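PDB 3NF2: putative polyprenyl synthetase, which probably joins isoprenyl units into longer prenyl diphosphates, as a metal-dependent prenyltransferase of the FPP/GGPP synthase family. Local coordinates for residues A[159-164]-A[176-181]; A[223-228]-A[250-255]; A[166-169]-A[174-177]; A[148-153]-A[208-213]. One frame throughout, in Å; residues are numbered along the deposited sequence.

Contact 1: A[159-164]-A[176-181]; sequences QAQDIS and CLEMEG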
loop_
_atom_site.group_PDB
_atom_site.type_symbol
_atom_site.label_atom_id
_atom_site.label_comp_id
_atom_site.label_asym_id
_atom_site.label_seq_id
_atom_site.Cartn_x
_atom_site.Cartn_y
_atom_site.Cartn_z
ATOM N N GLN A 159 9.760 -7.985 -4.749
ATOM C CA GLN A 159 8.621 -8.496 -5.493
ATOM C C GLN A 159 8.642 -8.114 -6.984
ATOM O O GLN A 159 8.294 -8.940 -7.831
ATOM C CB GLN A 159 7.313 -8.061 -4.814
ATOM C CG GLN A 159 6.056 -8.642 -5.439
ATOM C CD GLN A 159 5.994 -10.158 -5.373
ATOM O OE1 GLN A 159 6.682 -10.789 -4.565
ATOM N NE2 GLN A 159 5.157 -10.751 -6.225
ATOM N N ALA A 160 9.068 -6.888 -7.302
ATOM C CA ALA A 160 9.269 -6.473 -8.700
ATOM C C ALA A 160 10.311 -7.345 -9.380
ATOM O O ALA A 160 10.122 -7.780 -10.523
ATOM C CB ALA A 160 9.681 -4.994 -8.794
ATOM N N GLN A 161 11.402 -7.603 -8.664
ATOM C CA GLN A 161 12.437 -8.510 -9.136
ATOM C C GLN A 161 11.862 -9.910 -9.370
ATOM O O GLN A 161 12.119 -10.522 -10.410
ATOM C CB GLN A 161 13.626 -8.519 -8.159
ATOM C CG GLN A 161 14.487 -7.260 -8.287
ATOM C CD GLN A 161 15.264 -6.861 -7.022
ATOM O OE1 GLN A 161 15.284 -7.573 -6.013
ATOM N NE2 GLN A 161 15.915 -5.700 -7.087
ATOM N N ASP A 162 11.059 -10.392 -8.429
ATOM C CA ASP A 162 10.437 -11.715 -8.557
ATOM C C ASP A 162 9.617 -11.818 -9.844
ATOM O O ASP A 162 9.849 -12.714 -10.652
ATOM C CB ASP A 162 9.577 -12.040 -7.338
ATOM C CG ASP A 162 9.164 -13.494 -7.297
ATOM O OD1 ASP A 162 9.751 -14.249 -6.499
ATOM O OD2 ASP A 162 8.267 -13.896 -8.069
ATOM N N ILE A 163 8.693 -10.877 -10.034
ATOM C CA ILE A 163 7.898 -10.765 -11.261
ATOM C C ILE A 163 8.770 -10.624 -12.535
ATOM O O ILE A 163 8.510 -11.272 -13.548
ATOM C CB ILE A 163 6.863 -9.606 -11.151
ATOM C CG1 ILE A 163 5.905 -9.862 -9.986
ATOM C CG2 ILE A 163 6.071 -9.436 -12.451
ATOM C CD1 ILE A 163 5.054 -8.666 -9.605
ATOM N N SER A 164 9.812 -9.802 -12.454
ATOM C CA SER A 164 10.736 -9.567 -13.562
ATOM C C SER A 164 11.512 -10.812 -14.002
ATOM O O SER A 164 11.935 -10.895 -15.153
ATOM C CB SER A 164 11.721 -8.454 -13.190
ATOM O OG SER A 164 12.509 -8.074 -14.294
ATOM N N CYS A 176 19.815 -13.203 -7.488
ATOM C CA CYS A 176 19.110 -13.913 -6.436
ATOM C C CYS A 176 19.423 -13.296 -5.072
ATOM O O CYS A 176 18.529 -13.143 -4.241
ATOM C CB CYS A 176 19.493 -15.386 -6.453
ATOM S SG CYS A 176 18.460 -16.432 -5.439
ATOM N N LEU A 177 20.687 -12.921 -4.873
ATOM C CA LEU A 177 21.153 -12.353 -3.616
ATOM C C LEU A 177 20.496 -11.025 -3.335
ATOM O O LEU A 177 19.989 -10.816 -2.230
ATOM C CB LEU A 177 22.679 -12.191 -3.605
ATOM C CG LEU A 177 23.523 -13.451 -3.382
ATOM C CD1 LEU A 177 25.021 -13.132 -3.457
ATOM C CD2 LEU A 177 23.180 -14.138 -2.065
ATOM N N GLU A 178 20.484 -10.131 -4.323
ATOM C CA GLU A 178 19.854 -8.834 -4.103
ATOM C C GLU A 178 18.334 -8.940 -3.946
ATOM O O GLU A 178 17.747 -8.182 -3.180
ATOM C CB GLU A 178 20.282 -7.776 -5.136
ATOM C CG GLU A 178 19.653 -7.897 -6.500
ATOM C CD GLU A 178 19.565 -6.565 -7.242
ATOM O OE1 GLU A 178 19.842 -6.548 -8.461
ATOM O OE2 GLU A 178 19.222 -5.537 -6.612
ATOM N N MET A 179 17.715 -9.904 -4.632
ATOM C CA MET A 179 16.290 -10.189 -4.447
ATOM C C MET A 179 16.002 -10.691 -3.032
ATOM O O MET A 179 15.064 -10.234 -2.373
ATOM C CB MET A 179 15.783 -11.204 -5.484
ATOM C CG MET A 179 14.315 -11.585 -5.319
ATOM S SD MET A 179 13.613 -12.411 -6.780
ATOM C CE MET A 179 13.920 -14.127 -6.364
ATOM N N GLU A 180 16.817 -11.629 -2.568
ATOM C CA GLU A 180 16.613 -12.200 -1.240
ATOM C C GLU A 180 16.902 -11.194 -0.138
ATOM O O GLU A 180 16.263 -11.232 0.905
ATOM C CB GLU A 180 17.412 -13.499 -1.068
ATOM C CG GLU A 180 16.745 -14.654 -1.827
ATOM C CD GLU A 180 17.381 -15.997 -1.566
ATOM O OE1 GLU A 180 16.882 -16.985 -2.130
ATOM O OE2 GLU A 180 18.356 -16.076 -0.794
ATOM N N GLY A 181 17.836 -10.280 -0.404
ATOM C CA GLY A 181 18.128 -9.167 0.485
ATOM C C GLY A 181 16.951 -8.223 0.577
ATOM O O GLY A 181 16.638 -7.718 1.648
#
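Met179 and Gln161 reach past each other where the axes of segments 159-164 and 176-181 come to 9.4 Å, obliquely antiparallel with 139° between their directions. On the close-packed side Met179 lays its sulfur against the opposite backbone, SD standing 3.6 Å from Asp162 N and 3.7 Å from Asp162 CA; CG anti to its own backbone N (chi1 178°) carries the chain across, and the bend at the last torsion turns CE toward the Asp162 carboxylate. In the other direction Gln161 sends its amide oxygen over the backbone of Met179, with OE1 3.2 Å from Met179 CA, and that oxygen accepts a hydrogen bond from Asn182. With an alanine here, the Asn182 amide would probably lose this acceptor and a gap open beside Met179. The looser side belongs to Glu178, an exposed residue whose OE2 comes to 3.3 Å from Gln161 NE2, the two chains crossing nearly at right angles. Asp162 turns instead to Lys183 in a salt bridge, close to a sulfate probably left from crystallisation. Helices 139-165 and 173-198 are neighbours in the mainly helical prenyl synthase fold; helix 77-98 and Leu120 of the second subunit pack against the former, helix 251-259 against the latter.

Contact 2: A[223-228]-A[250-255]; sequences VDDLLG and SLPVVA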
loop_
_atom_site.group_PDB
_atom_site.type_symbol
_atom_site.label_atom_id
_atom_site.label_comp_id
_atom_site.label_asym_id
_atom_site.label_seq_id
_atom_site.Cartn_x
_atom_site.Cartn_y
_atom_site.Cartn_z
ATOM N N VAL A 223 19.227 -20.527 4.662
ATOM C CA VAL A 223 18.794 -21.716 5.409
ATOM C C VAL A 223 17.371 -22.126 5.023
ATOM O O VAL A 223 17.087 -23.325 4.872
ATOM C CB VAL A 223 18.945 -21.519 6.953
ATOM C CG1 VAL A 223 18.231 -22.613 7.731
ATOM C CG2 VAL A 223 20.418 -21.493 7.339
ATOM N N ASP A 224 16.492 -21.134 4.856
ATOM C CA ASP A 224 15.136 -21.357 4.328
ATOM C C ASP A 224 15.141 -22.035 2.959
ATOM O O ASP A 224 14.357 -22.941 2.699
ATOM C CB ASP A 224 14.371 -20.039 4.216
ATOM C CG ASP A 224 13.191 -19.965 5.150
ATOM O OD1 ASP A 224 12.430 -20.952 5.247
ATOM O OD2 ASP A 224 13.007 -18.900 5.771
ATOM N N ASP A 225 16.047 -21.599 2.097
ATOM C CA ASP A 225 16.245 -22.238 0.799
ATOM C C ASP A 225 16.763 -23.675 0.892
ATOM O O ASP A 225 16.391 -24.519 0.075
ATOM C CB ASP A 225 17.196 -21.406 -0.052
ATOM C CG ASP A 225 16.593 -20.090 -0.473
ATOM O OD1 ASP A 225 15.390 -19.867 -0.205
ATOM O OD2 ASP A 225 17.334 -19.277 -1.061
ATOM N N LEU A 226 17.631 -23.948 1.864
ATOM C CA LEU A 226 18.092 -25.327 2.083
ATOM C C LEU A 226 16.965 -26.207 2.588
ATOM O O LEU A 226 16.815 -27.339 2.130
ATOM C CB LEU A 226 19.280 -25.385 3.041
ATOM C CG LEU A 226 20.627 -24.832 2.560
ATOM C CD1 LEU A 226 21.557 -24.648 3.745
ATOM C CD2 LEU A 226 21.272 -25.720 1.484
ATOM N N LEU A 227 16.152 -25.674 3.505
ATOM C CA LEU A 227 15.022 -26.420 4.056
ATOM C C LEU A 227 13.873 -26.565 3.065
ATOM O O LEU A 227 13.114 -27.529 3.141
ATOM C CB LEU A 227 14.494 -25.776 5.347
ATOM C CG LEU A 227 15.365 -25.519 6.592
ATOM C CD1 LEU A 227 14.488 -25.018 7.754
ATOM C CD2 LEU A 227 16.212 -26.729 7.034
ATOM N N GLY A 228 13.719 -25.601 2.156
ATOM C CA GLY A 228 12.688 -25.701 1.113
ATOM C C GLY A 228 12.890 -26.893 0.178
ATOM O O GLY A 228 11.929 -27.477 -0.317
ATOM N N SER A 250 15.638 -20.632 -5.956
ATOM C CA SER A 250 16.300 -20.341 -4.703
ATOM C C SER A 250 17.762 -20.448 -4.888
ATOM O O SER A 250 18.216 -20.883 -5.902
ATOM C CB SER A 250 15.860 -21.304 -3.641
ATOM O OG SER A 250 15.759 -22.576 -4.191
ATOM N N LEU A 251 18.495 -20.066 -3.876
ATOM C CA LEU A 251 19.920 -20.001 -3.972
ATOM C C LEU A 251 20.560 -21.321 -4.339
ATOM O O LEU A 251 21.449 -21.332 -5.132
ATOM C CB LEU A 251 20.489 -19.521 -2.669
ATOM C CG LEU A 251 20.639 -18.023 -2.606
ATOM C CD1 LEU A 251 21.101 -17.614 -1.275
ATOM C CD2 LEU A 251 21.578 -17.570 -3.628
ATOM N N PRO A 252 20.135 -22.436 -3.790
ATOM C CA PRO A 252 20.798 -23.668 -4.246
ATOM C C PRO A 252 20.611 -23.929 -5.748
ATOM O O PRO A 252 21.579 -24.277 -6.439
ATOM C CB PRO A 252 20.125 -24.778 -3.430
ATOM C CG PRO A 252 19.385 -24.118 -2.344
ATOM C CD PRO A 252 19.137 -22.701 -2.734
ATOM N N VAL A 253 19.382 -23.737 -6.232
ATOM C CA VAL A 253 19.037 -23.915 -7.649
ATOM C C VAL A 253 19.912 -23.034 -8.516
ATOM O O VAL A 253 20.567 -23.499 -9.450
ATOM C CB VAL A 253 17.566 -23.541 -7.910
ATOM C CG1 VAL A 253 17.207 -23.733 -9.380
ATOM C CG2 VAL A 253 16.654 -24.366 -7.039
ATOM N N VAL A 254 19.930 -21.754 -8.173
ATOM C CA VAL A 254 20.680 -20.749 -8.910
ATOM C C VAL A 254 22.193 -20.985 -8.869
ATOM O O VAL A 254 22.863 -20.921 -9.908
ATOM C CB VAL A 254 20.315 -19.351 -8.398
ATOM C CG1 VAL A 254 21.198 -18.325 -9.005
ATOM C CG2 VAL A 254 18.849 -19.039 -8.727
ATOM N N ALA A 255 22.725 -21.273 -7.680
ATOM C CA ALA A 255 24.158 -21.566 -7.529
ATOM C C ALA A 255 24.585 -22.793 -8.349
ATOM O O ALA A 255 25.663 -22.808 -8.929
ATOM C CB ALA A 255 24.522 -21.748 -6.063
HETATM O O HOH W 1 14.692 -23.764 -1.914
#
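Asp225 points its carboxylate straight at the start of the facing helix, where Leu251 N donates to Asp225 OD2 at 3.1 Å. The N-H...O angle of 173° makes the bond almost linear, yet the donor stands above the carboxylate, 52° out of its plane, so the group is approached over a face. CG lies anti to the carbonyl carbon and beside the backbone N (chi1 -68°), which carries the carboxylate out from helix 203-230 and over the first turn of helix 251-259. Ser250 presses its CB against the same group, 3.5 Å from Asp225 CG, while the Leu251 side chain crosses it at a slant, CB lying 3.5 Å from Asp225 OD2. Farther down, Pro252 brings CD of its ring against the aspartate stem, 3.6 Å from Asp225 CB. Ser250 occupies the N-cap position of helix 251-259, though its hydroxyl makes no capping bond; the carboxylate of Asp225 accepts a first-turn N-H instead. The run from Asp224 to Gly228 matches the family's second aspartate-rich motif (DDxxD), with glycine in the last place; as in relatives, this motif probably faces the magnesium-diphosphate site. The contact thus joins it to a segment 21 residues farther along the chain. The Ser250 hydroxyl turns to a bridging water, donating from OG over 2.8 Å, and that water in turn donates to Asp225 O at 2.7 Å. Gln221, one turn back, binds Asp225 OD1. Leu251 packs on Cys176, Leu177 and Trp303, and Pro252 is covered by Ile295 and Thr304.

Contact 3: A[166-169]-A[174-177]; sequences EHRD and EECL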
loop_
_atom_site.group_PDB
_atom_site.type_symbol
_atom_site.label_atom_id
_atom_site.label_comp_id
_atom_site.label_asym_id
_atom_site.label_seq_id
_atom_site.Cartn_x
_atom_site.Cartn_y
_atom_site.Cartn_z
ATOM N N GLU A 166 10.248 -14.093 -13.485
ATOM C CA GLU A 166 9.347 -15.253 -13.419
ATOM C C GLU A 166 9.284 -16.147 -14.672
ATOM O O GLU A 166 8.879 -17.308 -14.576
ATOM C CB GLU A 166 7.939 -14.840 -12.951
ATOM C CG GLU A 166 7.064 -14.167 -14.004
ATOM C CD GLU A 166 5.811 -13.515 -13.415
ATOM O OE1 GLU A 166 5.035 -12.912 -14.193
ATOM O OE2 GLU A 166 5.597 -13.602 -12.181
ATOM N N HIS A 167 9.690 -15.618 -15.825
ATOM C CA HIS A 167 9.735 -16.416 -17.054
ATOM C C HIS A 167 11.157 -16.774 -17.503
ATOM O O HIS A 167 11.332 -17.555 -18.450
ATOM C CB HIS A 167 8.966 -15.725 -18.192
ATOM C CG HIS A 167 7.479 -15.752 -18.017
ATOM N ND1 HIS A 167 6.718 -14.605 -17.919
ATOM C CD2 HIS A 167 6.613 -16.789 -17.903
ATOM C CE1 HIS A 167 5.448 -14.935 -17.761
ATOM N NE2 HIS A 167 5.358 -16.253 -17.746
ATOM N N ARG A 168 12.154 -16.201 -16.821
ATOM C CA ARG A 168 13.571 -16.447 -17.098
ATOM C C ARG A 168 13.906 -17.914 -16.866
ATOM O O ARG A 168 13.442 -18.501 -15.891
ATOM C CB ARG A 168 14.447 -15.603 -16.170
ATOM C CG ARG A 168 14.450 -14.109 -16.426
ATOM C CD ARG A 168 15.697 -13.704 -17.177
ATOM N NE ARG A 168 16.270 -12.473 -16.646
ATOM C CZ ARG A 168 17.401 -12.416 -15.952
ATOM N NH1 ARG A 168 18.092 -13.522 -15.716
ATOM N NH2 ARG A 168 17.847 -11.250 -15.506
ATOM N N ASP A 169 14.712 -18.504 -17.751
ATOM C CA ASP A 169 15.145 -19.892 -17.589
ATOM C C ASP A 169 16.327 -19.986 -16.633
ATOM O O ASP A 169 16.555 -21.025 -16.014
ATOM C CB ASP A 169 15.498 -20.521 -18.937
ATOM C CG ASP A 169 14.271 -20.806 -19.789
ATOM O OD1 ASP A 169 13.185 -21.047 -19.218
ATOM O OD2 ASP A 169 14.399 -20.791 -21.033
ATOM N N GLU A 174 24.045 -13.302 -8.272
ATOM C CA GLU A 174 23.958 -11.905 -7.844
ATOM C C GLU A 174 22.515 -11.388 -7.812
ATOM O O GLU A 174 22.111 -10.721 -6.858
ATOM C CB GLU A 174 24.816 -11.025 -8.749
ATOM C CG GLU A 174 25.581 -9.926 -8.017
ATOM C CD GLU A 174 26.886 -10.424 -7.392
ATOM O OE1 GLU A 174 26.840 -11.059 -6.311
ATOM O OE2 GLU A 174 27.962 -10.164 -7.983
ATOM N N GLU A 175 21.739 -11.738 -8.837
ATOM C CA GLU A 175 20.338 -11.337 -8.936
ATOM C C GLU A 175 19.497 -11.957 -7.827
ATOM O O GLU A 175 18.579 -11.320 -7.297
ATOM C CB GLU A 175 19.766 -11.740 -10.293
ATOM C CG GLU A 175 20.169 -10.830 -11.443
ATOM C CD GLU A 175 19.827 -11.407 -12.813
ATOM O OE1 GLU A 175 19.552 -12.622 -12.922
ATOM O OE2 GLU A 175 19.838 -10.639 -13.791
ATOM N N CYS A 176 19.815 -13.203 -7.488
ATOM C CA CYS A 176 19.110 -13.913 -6.436
ATOM C C CYS A 176 19.423 -13.296 -5.072
ATOM O O CYS A 176 18.529 -13.143 -4.241
ATOM C CB CYS A 176 19.493 -15.386 -6.453
ATOM S SG CYS A 176 18.460 -16.432 -5.439
ATOM N N LEU A 177 20.687 -12.921 -4.873
ATOM C CA LEU A 177 21.153 -12.353 -3.616
ATOM C C LEU A 177 20.496 -11.025 -3.335
ATOM O O LEU A 177 19.989 -10.816 -2.230
ATOM C CB LEU A 177 22.679 -12.191 -3.605
ATOM C CG LEU A 177 23.523 -13.451 -3.382
ATOM C CD1 LEU A 177 25.021 -13.132 -3.457
ATOM C CD2 LEU A 177 23.180 -14.138 -2.065
#
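Arg168 and Glu175 form a surface salt bridge that spans the connection between helices 139-165 and 173-198, tying the loop to the first turn of the second helix. The backbones stay far apart, the nearest CA atoms, of Arg168 and Glu175, being 11.8 Å from each other, so the link is made wholly by long side chains. Arg168 bends at its second and third torsions (chi2 -101°, chi3 -138°) to bring its guanidinium edge round to the carboxylate. The short limb runs from Arg168 NH2 to Glu175 OE2 at 2.7 Å, in the guanidinium plane and on the syn side of the carboxylate, though tilted out of the carboxylate's own plane. A second, weak bond joins Arg168 NH1 to Glu175 OE1 at 3.3 Å. The two flat groups are turned 53° apart, which departs from a coplanar bidentate pair and fits the unequal limbs. A glutamine at Glu175 would probably forfeit the charge pairing and leave the Arg168 guanidinium freer to turn. This holds for the conformer described; two are modelled for Arg168, so the bridge may not be constant. Its chemistry is that of a charge pair at the surface backed by loop bonds, Glu175 OE1 accepting from Ser172 N and Arg168 NH1 donating to Arg170 O, which holds both partners to the same short connection.

Contact 4: A[148-153]-A[208-213]; sequences LTKASR and TLEKYG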
loop_
_atom_site.group_PDB
_atom_site.type_symbol
_atom_site.label_atom_id
_atom_site.label_comp_id
_atom_site.label_asym_id
_atom_site.label_seq_id
_atom_site.Cartn_x
_atom_site.Cartn_y
_atom_site.Cartn_z
ATOM N N LEU A 148 11.121 2.117 8.388
ATOM C CA LEU A 148 10.057 1.217 7.953
ATOM C C LEU A 148 9.816 1.394 6.464
ATOM O O LEU A 148 9.629 0.416 5.745
ATOM C CB LEU A 148 8.767 1.497 8.727
ATOM C CG LEU A 148 7.650 0.446 8.621
ATOM C CD1 LEU A 148 7.918 -0.750 9.531
ATOM C CD2 LEU A 148 6.310 1.063 8.930
ATOM N N THR A 149 9.849 2.650 6.021
ATOM C CA THR A 149 9.634 3.011 4.625
ATOM C C THR A 149 10.716 2.435 3.706
ATOM O O THR A 149 10.405 1.928 2.639
ATOM C CB THR A 149 9.538 4.546 4.459
ATOM O OG1 THR A 149 8.534 5.043 5.351
ATOM C CG2 THR A 149 9.181 4.944 2.996
ATOM N N LYS A 150 11.970 2.504 4.140
ATOM C CA LYS A 150 13.091 1.954 3.392
ATOM C C LYS A 150 12.894 0.451 3.193
ATOM O O LYS A 150 13.049 -0.057 2.076
ATOM C CB LYS A 150 14.412 2.248 4.116
ATOM C CG LYS A 150 15.648 1.617 3.456
ATOM C CD LYS A 150 16.940 1.956 4.187
ATOM C CE LYS A 150 18.133 1.278 3.519
ATOM N NZ LYS A 150 19.402 2.005 3.786
ATOM N N ALA A 151 12.507 -0.236 4.270
ATOM C CA ALA A 151 12.293 -1.679 4.249
ATOM C C ALA A 151 11.098 -2.075 3.390
ATOM O O ALA A 151 11.104 -3.135 2.758
ATOM C CB ALA A 151 12.100 -2.192 5.648
ATOM N N SER A 152 10.075 -1.225 3.388
ATOM C CA SER A 152 8.852 -1.496 2.653
ATOM C C SER A 152 9.075 -1.264 1.169
ATOM O O SER A 152 8.604 -2.053 0.357
ATOM C CB SER A 152 7.701 -0.640 3.175
ATOM O OG SER A 152 7.945 0.720 2.880
ATOM N N ARG A 153 9.814 -0.206 0.824
ATOM C CA ARG A 153 10.175 0.074 -0.580
ATOM C C ARG A 153 11.016 -1.074 -1.115
ATOM O O ARG A 153 10.892 -1.473 -2.285
ATOM C CB ARG A 153 10.949 1.393 -0.730
ATOM C CG ARG A 153 10.190 2.652 -0.282
ATOM C CD ARG A 153 10.367 3.866 -1.197
ATOM N NE ARG A 153 11.749 4.085 -1.624
ATOM C CZ ARG A 153 12.145 4.187 -2.894
ATOM N NH1 ARG A 153 11.266 4.100 -3.887
ATOM N NH2 ARG A 153 13.428 4.388 -3.172
ATOM N N THR A 208 24.120 0.387 11.924
ATOM C CA THR A 208 24.903 -0.776 12.204
ATOM C C THR A 208 24.043 -1.949 12.568
ATOM O O THR A 208 24.268 -3.043 12.153
ATOM C CB THR A 208 25.978 -0.471 13.228
ATOM O OG1 THR A 208 26.877 0.479 12.662
ATOM C CG2 THR A 208 26.732 -1.687 13.583
ATOM N N LEU A 209 23.027 -1.700 13.344
ATOM C CA LEU A 209 22.070 -2.746 13.729
ATOM C C LEU A 209 21.291 -3.240 12.520
ATOM O O LEU A 209 20.891 -4.393 12.461
ATOM C CB LEU A 209 21.087 -2.225 14.781
ATOM C CG LEU A 209 21.597 -1.937 16.194
ATOM C CD1 LEU A 209 20.740 -0.857 16.806
ATOM C CD2 LEU A 209 21.571 -3.191 17.053
ATOM N N GLU A 210 21.080 -2.337 11.571
ATOM C CA GLU A 210 20.505 -2.636 10.272
ATOM C C GLU A 210 21.400 -3.612 9.495
ATOM O O GLU A 210 20.915 -4.596 8.929
ATOM C CB GLU A 210 20.335 -1.320 9.515
ATOM C CG GLU A 210 19.432 -1.336 8.317
ATOM C CD GLU A 210 19.121 0.065 7.829
ATOM O OE1 GLU A 210 19.748 0.508 6.842
ATOM O OE2 GLU A 210 18.256 0.726 8.449
ATOM N N LYS A 211 22.709 -3.354 9.502
ATOM C CA LYS A 211 23.685 -4.244 8.860
ATOM C C LYS A 211 23.691 -5.645 9.486
ATOM O O LYS A 211 23.776 -6.649 8.780
ATOM C CB LYS A 211 25.080 -3.617 8.868
ATOM C CG LYS A 211 25.235 -2.501 7.826
ATOM C CD LYS A 211 26.394 -1.546 8.130
ATOM C CE LYS A 211 26.487 -0.447 7.068
ATOM N NZ LYS A 211 27.243 0.758 7.526
ATOM N N TYR A 212 23.557 -5.703 10.806
ATOM C CA TYR A 212 23.378 -6.969 11.493
ATOM C C TYR A 212 22.124 -7.694 10.995
ATOM O O TYR A 212 22.166 -8.891 10.699
ATOM C CB TYR A 212 23.313 -6.744 13.012
ATOM C CG TYR A 212 22.599 -7.842 13.763
ATOM C CD1 TYR A 212 21.248 -7.727 14.086
ATOM C CD2 TYR A 212 23.268 -9.000 14.141
ATOM C CE1 TYR A 212 20.577 -8.753 14.748
ATOM C CE2 TYR A 212 22.610 -10.030 14.824
ATOM C CZ TYR A 212 21.265 -9.897 15.129
ATOM O OH TYR A 212 20.600 -10.911 15.807
ATOM N N GLY A 213 21.013 -6.960 10.903
ATOM C CA GLY A 213 19.721 -7.572 10.629
ATOM C C GLY A 213 19.603 -8.044 9.202
ATOM O O GLY A 213 19.078 -9.127 8.947
#
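Lys150 NZ meets Glu210 OE1 at 3.4 Å, a salt bridge whose hydrogen bond is weak. Both chains run out nearly straight from their helices. In Glu210 CG is anti to the backbone N (chi1 -164°) and the stem is extended beyond it, so the carboxylate reaches toward the neighbouring helix; Lys150, extended through all four torsions, comes to it at a slant, with CE 3.8 Å from Glu210 OE1. The stronger partner of the glutamate is Arg147, which forms a salt bridge with its other oxygen, OE2, so two positive groups share one carboxylate and would probably hold it in its charged form. These salt bridges span helices 139-165 and 203-230 of the isoprenoid synthase fold, with helix 173-198 packed beside them: Ala189 touches Glu210, and Cys190 touches Ala151. Within helix 139-165, Ser152 OG donates to Thr149 O over 2.8 Å, tilted 31° from the carbonyl plane and on the same face as Arg153 N, which also binds that oxygen. Arg153 pairs with Glu131 of the second subunit, whose Ala127 packs against Thr149, Ser152 and Arg153.

In the fold
Contacts 1 and 3, with centres about 7 Å apart on helix 173-198, share Cys176 and Leu177, which pack on Leu251 of contact 2. Glu180 OE1 of contact 1 and Asp225 OD2 of contact 2, acid oxygens of like charge, lie unusually close at 2.6 Å. Asp225 belongs to the second aspartate-rich motif, and Asp94 and Asp98, met by Gln159 of contact 1, to the first; as in relatives, both probably line the magnesium and diphosphate site. The sulfate beside Asp162 may mark an anion-binding pocket. Contact 4 stands apart, its centre about 16 Å from contact 1 and 23 Å from contact 2; like contact 1, it touches the second subunit.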